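Local structure of 4-oxalmesaconate hydratase (Pseudomonas putida, 5CGZ) at residues A[14-19]-A[190-195]; A[25-30]-A[179-184]. The protein catalyses the zinc-dependent hydration of 4-carboxy-2-hydroxymuconate (the enol of oxalomesaconate) to 4-carboxy-4-hydroxy-2-oxoadipate, the third step of gallate degradation. All coordinates share one frame; numbering follows the deposited sequence.

Contact 1: A[14-19]-A[190-195]; sequences FVWRAG and AGQEHL
The backbones of helix 13-27 and the first turn of helix 193-212 are nearest at Trp-16 CA and Leu-195 CA, 8.2 Å apart, and the indole fills the interval. Leu-195 sits over one face of this ring: its CB makes a CH-pi contact 3.8 Å from the centroid of the six-membered ring, 26° off the ring normal. That carbon lies nearest the far rim, 3.5 Å from Trp-16 CH2, while Leu-195 CD1 reaches across to Trp-16 CZ2 at 3.7 Å. CG of Trp-16 stands anti to the carbonyl carbon (chi1 -50°), and the turn about CB-CG presents the benzo ring to Leu-195. Gln-192 comes to the edge instead, its OE1 3.7 Å from Trp-16 CZ2 and near the ring plane, the amide turned 72° from the indole. No direct hydrogen bond joins the segments; a water in the indole plane accepts from Trp-16 NE1 at 3.2 Å and donates to Gln-192 OE1 at 3.1 Å, giving the buried indole N-H a polar partner. In this PIG-L/MshB-type Rossmann-like fold, helix 13-27 follows strand 3-8 and starts at the zinc site of His-10, Asp-13, Glu-44 and His-123; the Trp-16 side chain is about 7 Å from the zinc ion. Gln-192 is the N-cap residue of helix 193-212, so the water links this helix start to the metal-proximal turn. Tyr-199, further along the same helix, also meets the Trp-16 ring and bonds to Arg-17, whose NE pairs with the zinc ligand Asp-13.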
loop_
_atom_site.group_PDB
_atom_site.type_symbol
_atom_site.label_atom_id
_atom_site.label_comp_id
_atom_site.label_asym_id
_atom_site.label_seq_id
_atom_site.Cartn_x
_atom_site.Cartn_y
_atom_site.Cartn_z
ATOM N N PHE A 14 28.098 5.905 1.674
ATOM C CA PHE A 14 28.485 4.504 1.592
ATOM C C PHE A 14 29.138 4.058 2.897
ATOM O O PHE A 14 29.126 2.874 3.219
ATOM C CB PHE A 14 29.414 4.232 0.386
ATOM C CG PHE A 14 30.836 4.723 0.560
ATOM C CD1 PHE A 14 31.196 6.009 0.176
ATOM C CD2 PHE A 14 31.819 3.881 1.062
ATOM C CE1 PHE A 14 32.514 6.458 0.317
ATOM C CE2 PHE A 14 33.141 4.318 1.209
ATOM C CZ PHE A 14 33.489 5.611 0.836
ATOM N N VAL A 15 29.682 5.003 3.661
ATOM C CA VAL A 15 30.325 4.647 4.924
ATOM C C VAL A 15 29.274 4.317 5.990
ATOM O O VAL A 15 29.326 3.253 6.593
ATOM C CB VAL A 15 31.268 5.775 5.432
ATOM C CG1 VAL A 15 31.855 5.415 6.797
ATOM C CG2 VAL A 15 32.387 6.019 4.426
ATOM N N TRP A 16 28.306 5.207 6.202
ATOM C CA TRP A 16 27.255 4.947 7.194
ATOM C C TRP A 16 26.435 3.705 6.867
ATOM O O TRP A 16 26.096 2.920 7.757
ATOM C CB TRP A 16 26.281 6.123 7.312
ATOM C CG TRP A 16 26.872 7.491 7.487
ATOM C CD1 TRP A 16 26.703 8.565 6.659
ATOM C CD2 TRP A 16 27.687 7.948 8.576
ATOM N NE1 TRP A 16 27.373 9.659 7.160
ATOM C CE2 TRP A 16 27.986 9.307 8.332
ATOM C CE3 TRP A 16 28.191 7.343 9.733
ATOM C CZ2 TRP A 16 28.774 10.067 9.197
ATOM C CZ3 TRP A 16 28.971 8.100 10.593
ATOM C CH2 TRP A 16 29.257 9.446 10.318
ATOM N N ARG A 17 26.111 3.538 5.588
ATOM C CA ARG A 17 25.029 2.637 5.174
ATOM C C ARG A 17 25.493 1.340 4.529
ATOM O O ARG A 17 24.715 0.392 4.440
ATOM C CB ARG A 17 24.093 3.367 4.193
ATOM C CG ARG A 17 23.682 4.722 4.704
ATOM C CD ARG A 17 22.642 5.454 3.860
ATOM N NE ARG A 17 22.718 6.848 4.281
ATOM C CZ ARG A 17 22.260 7.288 5.448
ATOM N NH1 ARG A 17 21.629 6.457 6.276
ATOM N NH2 ARG A 17 22.415 8.559 5.776
ATOM N N ALA A 18 26.742 1.299 4.066
ATOM C CA ALA A 18 27.228 0.147 3.304
ATOM C C ALA A 18 28.616 -0.335 3.730
ATOM O O ALA A 18 29.154 -1.268 3.129
ATOM C CB ALA A 18 27.242 0.484 1.811
ATOM N N GLY A 19 29.201 0.304 4.745
ATOM C CA GLY A 19 30.555 -0.020 5.164
ATOM C C GLY A 19 30.731 -1.497 5.482
ATOM O O GLY A 19 31.692 -2.132 5.036
ATOM N N ALA A 190 35.153 12.841 10.042
ATOM C CA ALA A 190 35.598 13.811 11.036
ATOM C C ALA A 190 34.490 14.724 11.552
ATOM O O ALA A 190 33.719 15.294 10.775
ATOM C CB ALA A 190 36.728 14.651 10.454
ATOM N N GLY A 191 34.436 14.860 12.875
ATOM C CA GLY A 191 33.517 15.776 13.527
ATOM C C GLY A 191 32.067 15.319 13.598
ATOM O O GLY A 191 31.192 16.093 13.998
ATOM N N GLN A 192 31.798 14.066 13.234
ATOM C CA GLN A 192 30.415 13.600 13.168
ATOM C C GLN A 192 30.126 12.479 14.167
ATOM O O GLN A 192 29.367 11.546 13.884
ATOM C CB GLN A 192 30.094 13.177 11.734
ATOM C CG GLN A 192 30.376 14.310 10.744
ATOM C CD GLN A 192 30.024 13.979 9.301
ATOM O OE1 GLN A 192 28.859 13.726 8.970
ATOM N NE2 GLN A 192 31.033 14.002 8.425
ATOM N N GLU A 193 30.709 12.615 15.355
ATOM C CA GLU A 193 30.576 11.643 16.438
ATOM C C GLU A 193 29.131 11.228 16.769
ATOM O O GLU A 193 28.890 10.079 17.129
ATOM C CB GLU A 193 31.240 12.195 17.708
ATOM C CG GLU A 193 32.774 12.214 17.683
ATOM C CD GLU A 193 33.366 13.389 16.899
ATOM O OE1 GLU A 193 32.609 14.150 16.255
ATOM O OE2 GLU A 193 34.605 13.545 16.927
ATOM N N HIS A 194 28.178 12.152 16.669
ATOM C CA HIS A 194 26.775 11.816 16.928
ATOM C C HIS A 194 26.278 10.786 15.928
ATOM O O HIS A 194 25.521 9.885 16.287
ATOM C CB HIS A 194 25.879 13.058 16.879
ATOM C CG HIS A 194 25.990 13.929 18.095
ATOM N ND1 HIS A 194 25.377 15.155 18.190
ATOM C CD2 HIS A 194 26.651 13.736 19.262
ATOM C CE1 HIS A 194 25.654 15.690 19.373
ATOM N NE2 HIS A 194 26.423 14.852 20.036
ATOM N N LEU A 195 26.706 10.922 14.676
ATOM C CA LEU A 195 26.362 9.943 13.659
ATOM C C LEU A 195 27.135 8.636 13.857
ATOM O O LEU A 195 26.610 7.568 13.533
ATOM C CB LEU A 195 26.605 10.502 12.258
ATOM C CG LEU A 195 25.606 11.575 11.821
ATOM C CD1 LEU A 195 25.826 11.931 10.355
ATOM C CD2 LEU A 195 24.156 11.125 12.064
HETATM O O HOH W 1 27.216 12.821 6.563
#

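Contact 2: A[25-30]-A[179-184]; sequences HAEQGY and WDKKYA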
loop_
_atom_site.group_PDB
_atom_site.type_symbol
_atom_site.label_atom_id
_atom_site.label_comp_id
_atom_site.label_asym_id
_atom_site.label_seq_id
_atom_site.Cartn_x
_atom_site.Cartn_y
_atom_site.Cartn_z
ATOM N N HIS A 25 32.196 -8.318 1.863
ATOM C CA HIS A 25 32.358 -8.959 0.561
ATOM C C HIS A 25 33.805 -8.854 0.046
ATOM O O HIS A 25 34.278 -9.746 -0.660
ATOM C CB HIS A 25 31.364 -8.380 -0.456
ATOM C CG HIS A 25 29.945 -8.803 -0.206
ATOM N ND1 HIS A 25 29.127 -8.162 0.701
ATOM C CD2 HIS A 25 29.217 -9.827 -0.716
ATOM C CE1 HIS A 25 27.947 -8.762 0.726
ATOM N NE2 HIS A 25 27.975 -9.774 -0.125
ATOM N N ALA A 26 34.507 -7.783 0.400
ATOM C CA ALA A 26 35.924 -7.676 0.058
ATOM C C ALA A 26 36.694 -8.885 0.618
ATOM O O ALA A 26 37.547 -9.466 -0.065
ATOM C CB ALA A 26 36.510 -6.366 0.588
ATOM N N GLU A 27 36.367 -9.287 1.845
ATOM C CA GLU A 27 37.033 -10.431 2.467
ATOM C C GLU A 27 36.621 -11.739 1.808
ATOM O O GLU A 27 37.305 -12.759 1.952
ATOM C CB GLU A 27 36.749 -10.470 3.972
ATOM C CG GLU A 27 37.361 -9.290 4.707
ATOM C CD GLU A 27 37.307 -9.433 6.221
ATOM O OE1 GLU A 27 36.743 -10.432 6.716
ATOM O OE2 GLU A 27 37.844 -8.545 6.919
ATOM N N GLN A 28 35.517 -11.710 1.067
ATOM C CA GLN A 28 35.107 -12.878 0.305
ATOM C C GLN A 28 35.720 -12.906 -1.091
ATOM O O GLN A 28 35.359 -13.754 -1.919
ATOM C CB GLN A 28 33.582 -12.941 0.203
ATOM C CG GLN A 28 32.918 -13.355 1.505
ATOM C CD GLN A 28 31.415 -13.175 1.463
ATOM O OE1 GLN A 28 30.776 -13.406 0.433
ATOM N NE2 GLN A 28 30.841 -12.753 2.580
ATOM N N GLY A 29 36.636 -11.979 -1.366
ATOM C CA GLY A 29 37.287 -11.958 -2.669
ATOM C C GLY A 29 36.607 -11.102 -3.727
ATOM O O GLY A 29 36.828 -11.298 -4.929
ATOM N N TYR A 30 35.775 -10.158 -3.289
ATOM C CA TYR A 30 35.114 -9.225 -4.207
ATOM C C TYR A 30 35.939 -7.969 -4.399
ATOM O O TYR A 30 36.460 -7.406 -3.429
ATOM C CB TYR A 30 33.733 -8.811 -3.694
ATOM C CG TYR A 30 32.643 -9.833 -3.850
ATOM C CD1 TYR A 30 32.566 -10.928 -2.999
ATOM C CD2 TYR A 30 31.663 -9.683 -4.823
ATOM C CE1 TYR A 30 31.554 -11.852 -3.122
ATOM C CE2 TYR A 30 30.645 -10.607 -4.956
ATOM C CZ TYR A 30 30.594 -11.687 -4.103
ATOM O OH TYR A 30 29.586 -12.613 -4.227
ATOM N N TRP A 179 32.831 -5.588 11.863
ATOM C CA TRP A 179 32.388 -4.358 12.515
ATOM C C TRP A 179 33.558 -3.401 12.785
ATOM O O TRP A 179 33.419 -2.189 12.605
ATOM C CB TRP A 179 31.633 -4.639 13.831
ATOM C CG TRP A 179 31.344 -3.352 14.532
ATOM C CD1 TRP A 179 31.940 -2.883 15.668
ATOM C CD2 TRP A 179 30.447 -2.321 14.092
ATOM N NE1 TRP A 179 31.448 -1.635 15.978
ATOM C CE2 TRP A 179 30.531 -1.268 15.029
ATOM C CE3 TRP A 179 29.570 -2.196 13.007
ATOM C CZ2 TRP A 179 29.775 -0.100 14.912
ATOM C CZ3 TRP A 179 28.820 -1.033 12.888
ATOM C CH2 TRP A 179 28.931 0.002 13.835
ATOM N N ASP A 180 34.711 -3.931 13.194
ATOM C CA ASP A 180 35.852 -3.061 13.510
ATOM C C ASP A 180 36.261 -2.219 12.305
ATOM O O ASP A 180 36.599 -1.043 12.448
ATOM C CB ASP A 180 37.051 -3.878 14.008
ATOM C CG ASP A 180 36.825 -4.461 15.400
ATOM O OD1 ASP A 180 35.868 -4.033 16.089
ATOM O OD2 ASP A 180 37.611 -5.345 15.806
ATOM N N LYS A 181 36.225 -2.825 11.121
ATOM C CA LYS A 181 36.526 -2.095 9.897
ATOM C C LYS A 181 35.462 -1.033 9.627
ATOM O O LYS A 181 35.799 0.111 9.327
ATOM C CB LYS A 181 36.643 -3.054 8.707
ATOM C CG LYS A 181 37.953 -3.821 8.676
ATOM C CD LYS A 181 38.001 -4.795 7.507
ATOM C CE LYS A 181 39.384 -5.435 7.373
ATOM N NZ LYS A 181 39.414 -6.402 6.234
ATOM N N LYS A 182 34.181 -1.391 9.747
ATOM C CA LYS A 182 33.149 -0.395 9.473
ATOM C C LYS A 182 33.293 0.780 10.432
ATOM O O LYS A 182 33.179 1.941 10.034
ATOM C CB LYS A 182 31.729 -0.966 9.574
ATOM C CG LYS A 182 30.669 0.136 9.409
ATOM C CD LYS A 182 29.240 -0.382 9.271
ATOM C CE LYS A 182 28.316 0.770 8.839
ATOM N NZ LYS A 182 26.919 0.326 8.537
ATOM N N TYR A 183 33.553 0.480 11.696
ATOM C CA TYR A 183 33.651 1.545 12.687
ATOM C C TYR A 183 34.897 2.415 12.481
ATOM O O TYR A 183 34.860 3.632 12.688
ATOM C CB TYR A 183 33.645 0.973 14.107
ATOM C CG TYR A 183 33.572 2.071 15.140
ATOM C CD1 TYR A 183 32.429 2.858 15.257
ATOM C CD2 TYR A 183 34.655 2.351 15.969
ATOM C CE1 TYR A 183 32.356 3.881 16.189
ATOM C CE2 TYR A 183 34.592 3.378 16.904
ATOM C CZ TYR A 183 33.442 4.138 17.003
ATOM O OH TYR A 183 33.373 5.150 17.923
ATOM N N ALA A 184 36.003 1.796 12.076
ATOM C CA ALA A 184 37.202 2.567 11.752
ATOM C C ALA A 184 36.938 3.476 10.555
ATOM O O ALA A 184 37.382 4.623 10.527
ATOM C CB ALA A 184 38.384 1.643 11.477
#
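Glu-27 and Lys-181 reach for each other from opposite directions and meet in a salt bridge, Lys-181 NZ giving a hydrogen bond to Glu-27 OE2 at 2.7 Å. The carboxylate uses the anti lone pair of OE2, the one turned from its other oxygen. Beyond CG both chains are extended, and all three outer torsions of the lysine lie near 180°, which lets the pair span backbones whose nearest CA atoms, Glu-27 CA and Lys-181 CA, are 11.2 Å apart. Packing is close at this charged junction, where Lys-181 CE comes within 3.5 Å of Glu-27 OE2; around it the contact is loose, burying little surface, with Glu-27 exposed to solvent. Shortened to an alanine, Lys-181 would lose its amine, which is likely to leave the Glu-27 carboxylate without this cationic mate and the two segments without their one direct contact. Helix 13-27 ends here in a Schellman motif with Gly-29 at C-prime, Tyr-30 N bonding to His-25 O and Gly-29 N to Ala-26 O, before the chain enters strand 31-36. His-25 and Gln-28 bind the C-terminal tail of a second subunit, while Trp-179 and Tyr-183 pack helix 179-186 against helix 193-212.

In the fold
The centres of contacts 1 and 2 lie 15 Å apart, and both draw on helix 13-27: contact 1 on its zinc-proximal start, contact 2 on its end. Their partners come from consecutive helices, 193-212 and 179-186 respectively. Along the chain the order is 14-19, 25-30, 179-184, 190-195, so contact 2 falls within the span that contact 1 closes. Lys-182 ties the two together through a probable hydrogen bond from NZ to Trp-16 O, and also pairs with Glu-226 on strand 225-230. One helix beside the parallel strands thus meets both late helices, joining the zinc-bearing N-terminal part of the chain to its C-terminal part.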